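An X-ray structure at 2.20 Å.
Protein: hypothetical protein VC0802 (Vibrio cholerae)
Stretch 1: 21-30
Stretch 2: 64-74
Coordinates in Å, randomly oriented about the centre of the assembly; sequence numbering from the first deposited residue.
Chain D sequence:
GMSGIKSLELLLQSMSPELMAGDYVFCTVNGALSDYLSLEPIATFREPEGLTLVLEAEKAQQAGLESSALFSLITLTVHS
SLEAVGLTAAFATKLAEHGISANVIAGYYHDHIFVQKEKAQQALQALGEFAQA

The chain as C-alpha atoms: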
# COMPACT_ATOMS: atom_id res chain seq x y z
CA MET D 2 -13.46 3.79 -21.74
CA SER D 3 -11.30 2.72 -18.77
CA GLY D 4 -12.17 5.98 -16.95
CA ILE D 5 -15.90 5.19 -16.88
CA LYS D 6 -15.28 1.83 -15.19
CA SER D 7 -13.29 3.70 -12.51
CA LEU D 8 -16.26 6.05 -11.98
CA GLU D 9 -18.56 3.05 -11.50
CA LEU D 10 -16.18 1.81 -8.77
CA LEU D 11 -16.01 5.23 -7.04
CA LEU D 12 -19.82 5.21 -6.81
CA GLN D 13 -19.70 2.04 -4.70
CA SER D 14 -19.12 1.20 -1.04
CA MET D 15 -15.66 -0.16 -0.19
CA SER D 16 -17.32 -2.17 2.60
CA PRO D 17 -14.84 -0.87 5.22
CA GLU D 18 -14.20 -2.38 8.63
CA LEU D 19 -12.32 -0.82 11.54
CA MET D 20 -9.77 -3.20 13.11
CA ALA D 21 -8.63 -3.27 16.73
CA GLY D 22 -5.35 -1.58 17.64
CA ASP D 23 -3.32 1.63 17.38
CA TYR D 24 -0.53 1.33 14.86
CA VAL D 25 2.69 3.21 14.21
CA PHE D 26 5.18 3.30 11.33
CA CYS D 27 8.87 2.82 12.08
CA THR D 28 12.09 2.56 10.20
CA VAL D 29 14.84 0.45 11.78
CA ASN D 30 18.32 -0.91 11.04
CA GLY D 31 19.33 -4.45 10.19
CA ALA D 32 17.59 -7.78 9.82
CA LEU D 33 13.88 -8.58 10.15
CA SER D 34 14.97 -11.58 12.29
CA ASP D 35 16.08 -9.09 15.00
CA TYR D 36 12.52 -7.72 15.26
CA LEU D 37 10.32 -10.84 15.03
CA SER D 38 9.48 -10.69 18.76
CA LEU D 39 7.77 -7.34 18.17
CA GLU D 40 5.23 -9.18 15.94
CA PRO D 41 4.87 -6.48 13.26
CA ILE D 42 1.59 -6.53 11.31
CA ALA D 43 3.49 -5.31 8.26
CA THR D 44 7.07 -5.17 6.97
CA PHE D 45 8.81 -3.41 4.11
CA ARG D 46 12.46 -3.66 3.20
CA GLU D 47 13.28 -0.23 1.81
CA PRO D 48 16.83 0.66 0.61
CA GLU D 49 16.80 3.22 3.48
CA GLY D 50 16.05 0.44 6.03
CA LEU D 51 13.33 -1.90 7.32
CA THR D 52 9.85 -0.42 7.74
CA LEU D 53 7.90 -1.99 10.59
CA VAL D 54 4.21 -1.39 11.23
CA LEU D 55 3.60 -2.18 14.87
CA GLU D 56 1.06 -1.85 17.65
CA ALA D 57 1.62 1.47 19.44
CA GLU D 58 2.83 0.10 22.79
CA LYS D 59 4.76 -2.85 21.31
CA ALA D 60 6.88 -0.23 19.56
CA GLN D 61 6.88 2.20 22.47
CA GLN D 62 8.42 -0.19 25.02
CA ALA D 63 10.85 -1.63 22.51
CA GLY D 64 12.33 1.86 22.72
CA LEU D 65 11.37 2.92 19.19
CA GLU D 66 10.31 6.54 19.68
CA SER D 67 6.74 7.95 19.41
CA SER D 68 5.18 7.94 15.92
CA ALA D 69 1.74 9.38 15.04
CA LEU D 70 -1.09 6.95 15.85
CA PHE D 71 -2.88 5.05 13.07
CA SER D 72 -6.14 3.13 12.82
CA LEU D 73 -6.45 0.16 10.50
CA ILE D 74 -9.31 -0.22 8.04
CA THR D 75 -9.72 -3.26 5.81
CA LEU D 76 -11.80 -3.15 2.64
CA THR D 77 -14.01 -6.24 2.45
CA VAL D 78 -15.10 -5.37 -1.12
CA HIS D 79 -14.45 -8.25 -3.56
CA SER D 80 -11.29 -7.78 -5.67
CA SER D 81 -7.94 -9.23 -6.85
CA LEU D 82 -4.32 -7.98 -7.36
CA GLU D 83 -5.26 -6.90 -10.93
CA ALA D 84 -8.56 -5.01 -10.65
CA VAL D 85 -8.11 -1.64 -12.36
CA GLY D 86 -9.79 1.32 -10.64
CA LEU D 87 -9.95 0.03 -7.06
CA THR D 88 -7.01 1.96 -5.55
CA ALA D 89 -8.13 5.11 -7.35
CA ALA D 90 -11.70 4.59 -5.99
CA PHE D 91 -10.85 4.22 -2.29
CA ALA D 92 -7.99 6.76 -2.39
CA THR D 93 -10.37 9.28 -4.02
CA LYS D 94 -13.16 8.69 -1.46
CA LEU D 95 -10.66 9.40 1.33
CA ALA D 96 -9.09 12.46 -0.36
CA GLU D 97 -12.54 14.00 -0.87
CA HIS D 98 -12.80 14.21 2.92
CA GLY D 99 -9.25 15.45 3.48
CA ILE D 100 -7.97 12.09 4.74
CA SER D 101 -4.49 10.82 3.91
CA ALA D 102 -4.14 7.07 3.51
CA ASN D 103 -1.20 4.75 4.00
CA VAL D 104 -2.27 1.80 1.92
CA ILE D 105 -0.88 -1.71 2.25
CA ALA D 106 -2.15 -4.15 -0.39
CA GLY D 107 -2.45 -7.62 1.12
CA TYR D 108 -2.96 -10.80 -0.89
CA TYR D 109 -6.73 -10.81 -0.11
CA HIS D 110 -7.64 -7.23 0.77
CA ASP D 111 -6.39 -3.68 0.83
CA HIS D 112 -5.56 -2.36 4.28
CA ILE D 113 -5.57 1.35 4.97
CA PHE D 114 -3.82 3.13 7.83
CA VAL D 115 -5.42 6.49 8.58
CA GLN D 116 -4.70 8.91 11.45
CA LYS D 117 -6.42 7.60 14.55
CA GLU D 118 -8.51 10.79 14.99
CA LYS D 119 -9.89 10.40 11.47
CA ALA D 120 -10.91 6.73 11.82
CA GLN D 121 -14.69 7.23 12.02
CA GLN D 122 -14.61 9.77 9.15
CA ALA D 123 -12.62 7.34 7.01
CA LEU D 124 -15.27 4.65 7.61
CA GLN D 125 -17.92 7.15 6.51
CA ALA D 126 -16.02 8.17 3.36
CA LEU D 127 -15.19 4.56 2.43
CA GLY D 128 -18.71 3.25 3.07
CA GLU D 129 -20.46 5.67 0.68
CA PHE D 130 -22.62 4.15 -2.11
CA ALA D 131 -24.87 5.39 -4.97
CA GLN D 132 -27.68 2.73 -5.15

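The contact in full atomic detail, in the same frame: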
# COMPACT_ATOMS: atom_id res chain seq x y z
N ALA D 21 -9.16 -3.59 15.42
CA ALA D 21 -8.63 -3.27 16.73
C ALA D 21 -7.17 -2.86 16.62
O ALA D 21 -6.44 -3.37 15.77
CB ALA D 21 -8.76 -4.46 17.64
N GLY D 22 -6.76 -1.93 17.48
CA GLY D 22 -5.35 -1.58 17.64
C GLY D 22 -4.93 -0.20 17.15
O GLY D 22 -5.47 0.31 16.15
N ASP D 23 -3.97 0.40 17.85
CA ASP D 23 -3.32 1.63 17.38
C ASP D 23 -1.99 1.25 16.78
O ASP D 23 -1.23 0.51 17.39
CB ASP D 23 -3.09 2.64 18.52
CG ASP D 23 -4.37 3.09 19.20
OD1 ASP D 23 -5.50 2.91 18.66
OD2 ASP D 23 -4.24 3.64 20.32
N TYR D 24 -1.71 1.75 15.59
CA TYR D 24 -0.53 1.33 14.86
C TYR D 24 0.39 2.50 14.64
O TYR D 24 -0.05 3.64 14.66
CB TYR D 24 -0.91 0.62 13.54
CG TYR D 24 -1.57 -0.72 13.79
CD1 TYR D 24 -0.80 -1.87 13.98
CD2 TYR D 24 -2.96 -0.83 13.88
CE1 TYR D 24 -1.40 -3.09 14.24
CE2 TYR D 24 -3.57 -2.05 14.15
CZ TYR D 24 -2.78 -3.17 14.32
OH TYR D 24 -3.39 -4.39 14.57
N VAL D 25 1.68 2.20 14.47
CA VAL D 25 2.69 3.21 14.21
C VAL D 25 3.62 2.71 13.12
O VAL D 25 3.81 1.50 12.96
CB VAL D 25 3.50 3.58 15.49
CG1 VAL D 25 2.58 4.16 16.55
CG2 VAL D 25 4.27 2.38 16.03
N PHE D 26 4.19 3.64 12.35
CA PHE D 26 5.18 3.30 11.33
C PHE D 26 6.56 3.60 11.87
O PHE D 26 6.78 4.62 12.52
CB PHE D 26 4.94 4.10 10.05
CG PHE D 26 3.88 3.51 9.14
CD1 PHE D 26 4.23 3.02 7.88
CD2 PHE D 26 2.54 3.45 9.53
CE1 PHE D 26 3.26 2.49 7.04
CE2 PHE D 26 1.57 2.92 8.70
CZ PHE D 26 1.92 2.44 7.45
N CYS D 27 7.50 2.69 11.60
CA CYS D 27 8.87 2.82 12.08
C CYS D 27 9.81 2.42 10.99
O CYS D 27 9.48 1.57 10.16
CB CYS D 27 9.14 1.90 13.26
SG CYS D 27 8.08 2.11 14.67
N THR D 28 10.99 3.03 11.00
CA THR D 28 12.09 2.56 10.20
C THR D 28 13.19 2.13 11.18
O THR D 28 13.44 2.80 12.19
CB THR D 28 12.55 3.62 9.18
OG1 THR D 28 13.38 3.01 8.19
CG2 THR D 28 13.30 4.78 9.85
N VAL D 29 13.79 0.98 10.92
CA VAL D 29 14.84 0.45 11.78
C VAL D 29 16.05 -0.03 10.98
O VAL D 29 16.02 -0.08 9.75
CB VAL D 29 14.32 -0.69 12.71
CG1 VAL D 29 13.36 -0.16 13.76
CG2 VAL D 29 13.69 -1.82 11.91
N ASN D 30 17.13 -0.38 11.68
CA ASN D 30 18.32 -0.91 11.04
C ASN D 30 18.52 -2.40 11.22
O ASN D 30 18.26 -2.96 12.28
CB ASN D 30 19.56 -0.17 11.52
CG ASN D 30 19.97 0.92 10.57
OD1 ASN D 30 21.16 1.21 10.43
ND2 ASN D 30 18.99 1.52 9.89
N GLY D 64 11.45 0.69 22.73
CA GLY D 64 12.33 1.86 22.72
C GLY D 64 12.32 2.67 21.44
O GLY D 64 12.99 3.70 21.35
N LEU D 65 11.57 2.18 20.44
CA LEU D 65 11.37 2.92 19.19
C LEU D 65 10.45 4.09 19.52
O LEU D 65 9.40 3.91 20.15
CB LEU D 65 10.78 2.01 18.11
CG LEU D 65 11.40 0.61 17.93
CD1 LEU D 65 10.60 -0.21 16.95
CD2 LEU D 65 12.87 0.66 17.52
N GLU D 66 10.87 5.29 19.12
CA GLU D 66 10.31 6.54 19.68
C GLU D 66 9.02 7.01 18.99
O GLU D 66 8.90 6.92 17.76
CB GLU D 66 11.37 7.65 19.65
CG GLU D 66 11.23 8.69 20.77
CD GLU D 66 11.76 10.06 20.37
OE1 GLU D 66 11.16 11.07 20.80
OE2 GLU D 66 12.76 10.13 19.61
N SER D 67 8.09 7.52 19.82
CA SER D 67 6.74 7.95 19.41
C SER D 67 6.55 8.33 17.93
O SER D 67 7.19 9.27 17.42
CB SER D 67 6.25 9.11 20.30
OG SER D 67 5.98 8.68 21.62
N SER D 68 5.69 7.58 17.25
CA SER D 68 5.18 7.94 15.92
C SER D 68 3.76 8.50 16.10
O SER D 68 3.25 8.52 17.24
CB SER D 68 5.20 6.72 14.98
OG SER D 68 4.43 6.91 13.80
N ALA D 69 3.15 8.99 15.02
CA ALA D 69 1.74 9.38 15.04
C ALA D 69 0.91 8.10 15.03
O ALA D 69 1.31 7.11 14.42
CB ALA D 69 1.41 10.24 13.85
N LEU D 70 -0.22 8.12 15.73
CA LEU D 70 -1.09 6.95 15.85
C LEU D 70 -2.00 6.73 14.65
O LEU D 70 -2.63 7.68 14.15
CB LEU D 70 -1.92 7.00 17.13
CG LEU D 70 -1.28 6.92 18.52
CD1 LEU D 70 -2.37 6.65 19.56
CD2 LEU D 70 -0.20 5.86 18.60
N PHE D 71 -2.07 5.48 14.21
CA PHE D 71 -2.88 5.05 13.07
C PHE D 71 -3.95 4.01 13.41
O PHE D 71 -3.75 3.12 14.24
CB PHE D 71 -1.98 4.51 11.97
CG PHE D 71 -1.15 5.55 11.28
CD1 PHE D 71 -1.71 6.36 10.29
CD2 PHE D 71 0.18 5.73 11.62
CE1 PHE D 71 -0.94 7.32 9.65
CE2 PHE D 71 0.95 6.70 10.98
CZ PHE D 71 0.39 7.49 9.99
N SER D 72 -5.11 4.15 12.78
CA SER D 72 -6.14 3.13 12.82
C SER D 72 -6.09 2.31 11.55
O SER D 72 -5.67 2.81 10.51
CB SER D 72 -7.50 3.77 12.98
OG SER D 72 -7.60 4.40 14.23
N LEU D 73 -6.49 1.06 11.65
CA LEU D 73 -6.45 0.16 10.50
C LEU D 73 -7.85 -0.20 10.01
O LEU D 73 -8.69 -0.66 10.77
CB LEU D 73 -5.63 -1.10 10.82
CG LEU D 73 -5.77 -2.27 9.85
CD1 LEU D 73 -5.18 -1.95 8.49
CD2 LEU D 73 -5.12 -3.49 10.44
N ILE D 74 -8.06 0.04 8.72
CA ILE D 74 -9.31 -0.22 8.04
C ILE D 74 -9.04 -1.22 6.92
O ILE D 74 -8.15 -1.02 6.11
CB ILE D 74 -9.96 1.09 7.52
CG1 ILE D 74 -10.41 1.95 8.72
CG2 ILE D 74 -11.11 0.80 6.58
CD1 ILE D 74 -10.65 3.41 8.41
O HOH W 1 -7.29 0.09 14.14
O HOH W 2 -7.14 2.67 16.45
O HOH W 3 8.42 5.77 14.93

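The two stretches meet at one antiparallel bridge, where Y24 and F71 pair through their backbones. Y24 N donates to F71 O at 2.8 Å, and F71 N donates to Y24 O at 2.8 Å, closing a small ring of hydrogen bonds with the CA atoms of Y24 and F71 4.8 Å apart. The pairing goes no further; the strands run at 107° to each other and soon diverge. Beyond the bridge, side chains and water make the contacts.

At the bridge the two aromatic residues share the m rotamer, with chi1 of -69° for Y24 and -70° for F71, and both have chi2 near -80°, so each ring stands roughly perpendicular to its CA-CB-CG plane. Their CB atoms lie 4.3 Å apart, but the rings turn to different neighbours. The ring of Y24 reaches along the second strand, bringing CE2 to 4.0 Å from CB of L73. The ring of F71 extends to F26, whose edge is directed at the F71 face: the centroids are 5.4 Å apart and the planes inclined at 68°. F26, also m at -82°, brings its CD2 within 3.9 Å of F71 CD2. Flat, apolar rings suit this place because they can cover the space beside the bridge, and the edge-to-face arrangement sets ring hydrogens against a pi surface.

On the other side of Y24 lies G22, with phi of 111° and psi of 146°. At these angles a CB would be jammed against the preceding carbonyl oxygen, and it would also come within 3.0 Å of Y24 CE2, so glycine both permits these backbone angles and leaves room for the tyrosine ring. The G22 carbonyl does not bond directly to the second strand. Water 1 spans the gap instead, donating to G22 O at 2.7 Å and accepting from L73 N at 2.8 Å. Water 2 links G22 O (2.9 Å), D23 OD1 (2.8 Å) and S72 OG (2.9 Å). D23, m at -60°, thus holds one carboxylate oxygen to this water, while OD2 is hydrogen-bonded elsewhere in the structure. Its CA lies 3.5 Å from F71 O in a CA-H...O contact that supplements the bridge.

V25 is m at -61°, and its CG1 packs 3.8 Å from L70 CD2, while its CB is 3.6 Å from S68 CB. A compact, branched residue can touch both neighbours at once. S68, in the t rotamer, places OG where it donates to A69 O at 3.2 Å while lying 3.5 Å from F26 O; a small side chain suits this close approach to V25.

Farther along, water 3 donates to F26 O and E66 O, each at 3.1 Å. Here L65 points toward the first strand, and in its m,t conformation it brings CD1 to 4.1 Å from C27 SG and 4.2 Å from V29 CG1, with CD2 also 3.9 Å from V29 CG1. One leucine thereby covers two alternate residues, C27 and V29, whose CA-to-CB bonds point toward the second stretch, whereas that of T28 between them points away.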